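Local atomic coordinates of butyryl-CoA dehydrogenase (Marinomonas mediterranea, PDB entry 6CXT), a protein that belongs to the acyl-CoA dehydrogenase fold family, a group of flavoproteins, and holds flavin-adenine dinucleotide in its pocket. Residues I120-I125 / S161-Y166. Sequence-based numbering, arbitrary orientation.
Sequences IAANAI and SIADYY. With FAD (flavin-adenine dinucleotide), chain D.
At the edge of a mixed sheet in the acyl-CoA dehydrogenase middle domain, Ile-120 meets Asp-164 just before two parallel strands, which pair from Ala-121 with Tyr-165. The carbonyl of Ile-120 takes two donors: Asp-164 N lies 2.7 Å from Ile-120 O, tilted 19° from the carbonyl plane, and Tyr-165 N, 3.3 Å from the same oxygen, comes in the plane. An aspartate suits this place because its short side chain, with CG beside its own backbone N (chi1 -64°), turns back to receive the Ile-120 amide: Asp-164 OD2 accepts from Ile-120 N at 2.9 Å through its anti lone pair. Both backbone polar groups of Ile-120 are thus paired with the loop leading into strand 165-171 and with its first residue. One step on, Ala-122 N donates to Tyr-165 O at 3.0 Å, and the parallel ladder continues through Val-167.

Side chains alternate across this sheet. Ala-121 and Tyr-165 lie on the face packed by Leu-114 of helix 104-114. On the other, Ala-122 CB lies 3.6 Å from Ala-163 CB and 3.7 Å from Tyr-166 CD1, approaching the ring obliquely; a methyl is small enough to fit beside both, while the Tyr-166 hydroxyl is hydrogen-bonded to Gly-160 O. Ile-120 crosses Ile-162 at an angle, their CD1 atoms 3.9 Å apart, and these branched apolar chains both touch Arg-35 of helix 35-44.

Farther along, strand 121-124 and the residue after it reach the flavin, where backbone groups read the pyrimidine edge of the isoalloxazine: Asn-123 O accepts from FAD N3 at 2.9 Å, and Ile-125 N donates to FAD O2. The side-chain OD1 of Asn-123 is hydrogen-bonded to the bound pyrrole-2-carbothioate ligand (FK4).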
loop_
_atom_site.group_PDB
_atom_site.type_symbol
_atom_site.label_atom_id
_atom_site.label_comp_id
_atom_site.label_asym_id
_atom_site.label_seq_id
_atom_site.Cartn_x
_atom_site.Cartn_y
_atom_site.Cartn_z
ATOM N N ILE B 120 18.175 -37.567 -4.096
ATOM C CA ILE B 120 17.421 -36.329 -3.788
ATOM C C ILE B 120 17.355 -36.207 -2.261
ATOM O O ILE B 120 17.101 -37.193 -1.554
ATOM C CB ILE B 120 15.975 -36.425 -4.357
ATOM C CG1 ILE B 120 16.031 -36.712 -5.858
ATOM C CG2 ILE B 120 15.125 -35.180 -3.954
ATOM C CD1 ILE B 120 14.704 -36.632 -6.615
ATOM N N ALA B 121 17.549 -34.979 -1.748
ATOM C CA ALA B 121 17.481 -34.728 -0.317
ATOM C C ALA B 121 16.321 -33.779 -0.024
ATOM O O ALA B 121 15.891 -33.000 -0.909
ATOM C CB ALA B 121 18.786 -34.159 0.211
ATOM N N ALA B 122 15.789 -33.927 1.182
ATOM C CA ALA B 122 14.688 -33.140 1.660
ATOM C C ALA B 122 15.128 -32.605 2.999
ATOM O O ALA B 122 15.796 -33.295 3.778
ATOM C CB ALA B 122 13.449 -34.033 1.833
ATOM N N ASN B 123 14.680 -31.411 3.330
ATOM C CA ASN B 123 14.944 -30.730 4.579
ATOM C C ASN B 123 13.734 -30.914 5.519
ATOM O O ASN B 123 12.637 -30.619 5.130
ATOM C CB ASN B 123 15.182 -29.256 4.260
ATOM C CG ASN B 123 15.489 -28.431 5.465
ATOM O OD1 ASN B 123 15.004 -27.320 5.593
ATOM N ND2 ASN B 123 16.311 -28.938 6.312
ATOM N N ALA B 124 13.937 -31.336 6.763
ATOM C CA ALA B 124 12.804 -31.617 7.620
ATOM C C ALA B 124 12.955 -31.042 9.018
ATOM O O ALA B 124 13.625 -31.635 9.887
ATOM C CB ALA B 124 12.518 -33.131 7.675
ATOM N N ILE B 125 12.309 -29.895 9.260
ATOM C CA ILE B 125 12.362 -29.293 10.604
ATOM C C ILE B 125 10.965 -29.008 11.143
ATOM O O ILE B 125 10.707 -29.314 12.313
ATOM C CB ILE B 125 13.341 -28.055 10.661
ATOM C CG1 ILE B 125 13.452 -27.549 12.103
ATOM C CG2 ILE B 125 12.830 -26.890 9.761
ATOM C CD1 ILE B 125 14.562 -26.588 12.396
ATOM N N SER B 161 8.199 -37.127 -0.533
ATOM C CA SER B 161 7.920 -38.414 -1.203
ATOM C C SER B 161 9.076 -38.959 -2.042
ATOM O O SER B 161 9.248 -40.172 -2.149
ATOM C CB SER B 161 6.639 -38.349 -2.050
ATOM O OG SER B 161 6.801 -37.286 -2.986
ATOM N N ILE B 162 9.916 -38.079 -2.579
ATOM C CA ILE B 162 10.984 -38.461 -3.513
ATOM C C ILE B 162 12.363 -38.534 -2.858
ATOM O O ILE B 162 13.352 -38.825 -3.538
ATOM C CB ILE B 162 10.991 -37.495 -4.757
ATOM C CG1 ILE B 162 11.168 -36.039 -4.281
ATOM C CG2 ILE B 162 9.670 -37.692 -5.554
ATOM C CD1 ILE B 162 11.380 -35.065 -5.437
ATOM N N ALA B 163 12.416 -38.218 -1.558
ATOM C CA ALA B 163 13.706 -38.037 -0.884
ATOM C C ALA B 163 14.401 -39.407 -0.693
ATOM O O ALA B 163 13.764 -40.389 -0.236
ATOM C CB ALA B 163 13.511 -37.368 0.483
ATOM N N ASP B 164 15.695 -39.398 -0.991
ATOM C CA ASP B 164 16.625 -40.484 -0.662
ATOM C C ASP B 164 17.276 -40.263 0.694
ATOM O O ASP B 164 17.717 -41.228 1.316
ATOM C CB ASP B 164 17.670 -40.633 -1.748
ATOM C CG ASP B 164 17.050 -41.037 -3.042
ATOM O OD1 ASP B 164 16.405 -42.102 -3.075
ATOM O OD2 ASP B 164 17.127 -40.266 -4.019
ATOM N N TYR B 165 17.296 -39.015 1.164
ATOM C CA TYR B 165 17.774 -38.634 2.478
ATOM C C TYR B 165 16.962 -37.479 3.031
ATOM O O TYR B 165 16.525 -36.637 2.256
ATOM C CB TYR B 165 19.168 -38.079 2.372
ATOM C CG TYR B 165 20.147 -39.022 1.728
ATOM C CD1 TYR B 165 20.726 -40.098 2.470
ATOM C CD2 TYR B 165 20.516 -38.842 0.419
ATOM C CE1 TYR B 165 21.631 -40.956 1.872
ATOM C CE2 TYR B 165 21.431 -39.687 -0.182
ATOM C CZ TYR B 165 21.987 -40.732 0.550
ATOM O OH TYR B 165 22.905 -41.523 -0.106
ATOM N N TYR B 166 16.748 -37.473 4.337
ATOM C CA TYR B 166 16.160 -36.342 5.069
ATOM C C TYR B 166 17.204 -35.693 5.921
ATOM O O TYR B 166 17.927 -36.384 6.641
ATOM C CB TYR B 166 15.045 -36.794 5.954
ATOM C CG TYR B 166 13.975 -37.441 5.153
ATOM C CD1 TYR B 166 13.021 -36.659 4.448
ATOM C CD2 TYR B 166 13.914 -38.840 5.040
ATOM C CE1 TYR B 166 12.008 -37.264 3.682
ATOM C CE2 TYR B 166 12.911 -39.455 4.252
ATOM C CZ TYR B 166 11.961 -38.669 3.591
ATOM O OH TYR B 166 11.024 -39.299 2.794
HETATM P PA FAD D . 2.905 -20.463 11.951
HETATM O O1A FAD D . 4.351 -20.444 12.410
HETATM O O2A FAD D . 1.772 -21.157 12.689
HETATM O O5B FAD D . 2.487 -18.926 11.617
HETATM C C5B FAD D . 1.120 -18.535 11.352
HETATM C C4B FAD D . 1.147 -16.994 11.297
HETATM O O4B FAD D . 1.649 -16.468 12.552
HETATM C C3B FAD D . 2.076 -16.500 10.194
HETATM O O3B FAD D . 1.460 -15.292 9.728
HETATM C C2B FAD D . 3.353 -16.116 10.973
HETATM O O2B FAD D . 4.197 -15.158 10.287
HETATM C C1B FAD D . 2.762 -15.619 12.327
HETATM N N9A FAD D . 3.813 -15.700 13.363
HETATM C C8A FAD D . 4.322 -16.821 13.939
HETATM N N7A FAD D . 5.364 -16.484 14.779
HETATM C C5A FAD D . 5.531 -15.133 14.719
HETATM C C6A FAD D . 6.413 -14.108 15.336
HETATM N N6A FAD D . 7.421 -14.450 16.213
HETATM N N1A FAD D . 6.212 -12.805 14.971
HETATM C C2A FAD D . 5.242 -12.408 14.078
HETATM N N3A FAD D . 4.400 -13.300 13.509
HETATM C C4A FAD D . 4.495 -14.632 13.773
HETATM N N1 FAD D . 9.307 -26.880 6.322
HETATM C C2 FAD D . 10.366 -27.769 6.350
HETATM O O2 FAD D . 10.792 -28.086 7.494
HETATM N N3 FAD D . 10.934 -28.305 5.232
HETATM C C4 FAD D . 10.443 -28.035 4.006
HETATM O O4 FAD D . 10.966 -28.538 3.011
HETATM C C4X FAD D . 9.280 -27.087 3.891
HETATM N N5 FAD D . 8.699 -26.777 2.710
HETATM C C5X FAD D . 7.604 -25.973 2.613
HETATM C C6 FAD D . 7.066 -25.719 1.323
HETATM C C7 FAD D . 5.920 -24.905 1.203
HETATM C C7M FAD D . 5.334 -24.673 -0.167
HETATM C C8 FAD D . 5.294 -24.318 2.400
HETATM C C8M FAD D . 4.092 -23.442 2.276
HETATM C C9 FAD D . 5.842 -24.539 3.682
HETATM C C9A FAD D . 6.990 -25.353 3.810
HETATM N N10 FAD D . 7.573 -25.643 5.085
HETATM C C10 FAD D . 8.717 -26.514 5.139
HETATM C "C1'" FAD D . 7.015 -25.110 6.319
HETATM C "C2'" FAD D . 7.357 -23.604 6.420
HETATM O "O2'" FAD D . 8.745 -23.344 6.691
HETATM C "C3'" FAD D . 6.410 -22.968 7.424
HETATM O "O3'" FAD D . 5.092 -23.039 6.841
HETATM C "C4'" FAD D . 6.750 -21.566 7.958
HETATM O "O4'" FAD D . 7.958 -21.618 8.784
HETATM C "C5'" FAD D . 5.605 -21.002 8.811
HETATM O "O5'" FAD D . 5.253 -21.990 9.788
HETATM P P FAD D . 3.739 -22.377 9.972
HETATM O O1P FAD D . 3.605 -23.396 11.108
HETATM O O2P FAD D . 3.077 -22.795 8.673
HETATM O O3P FAD D . 2.955 -21.063 10.455
#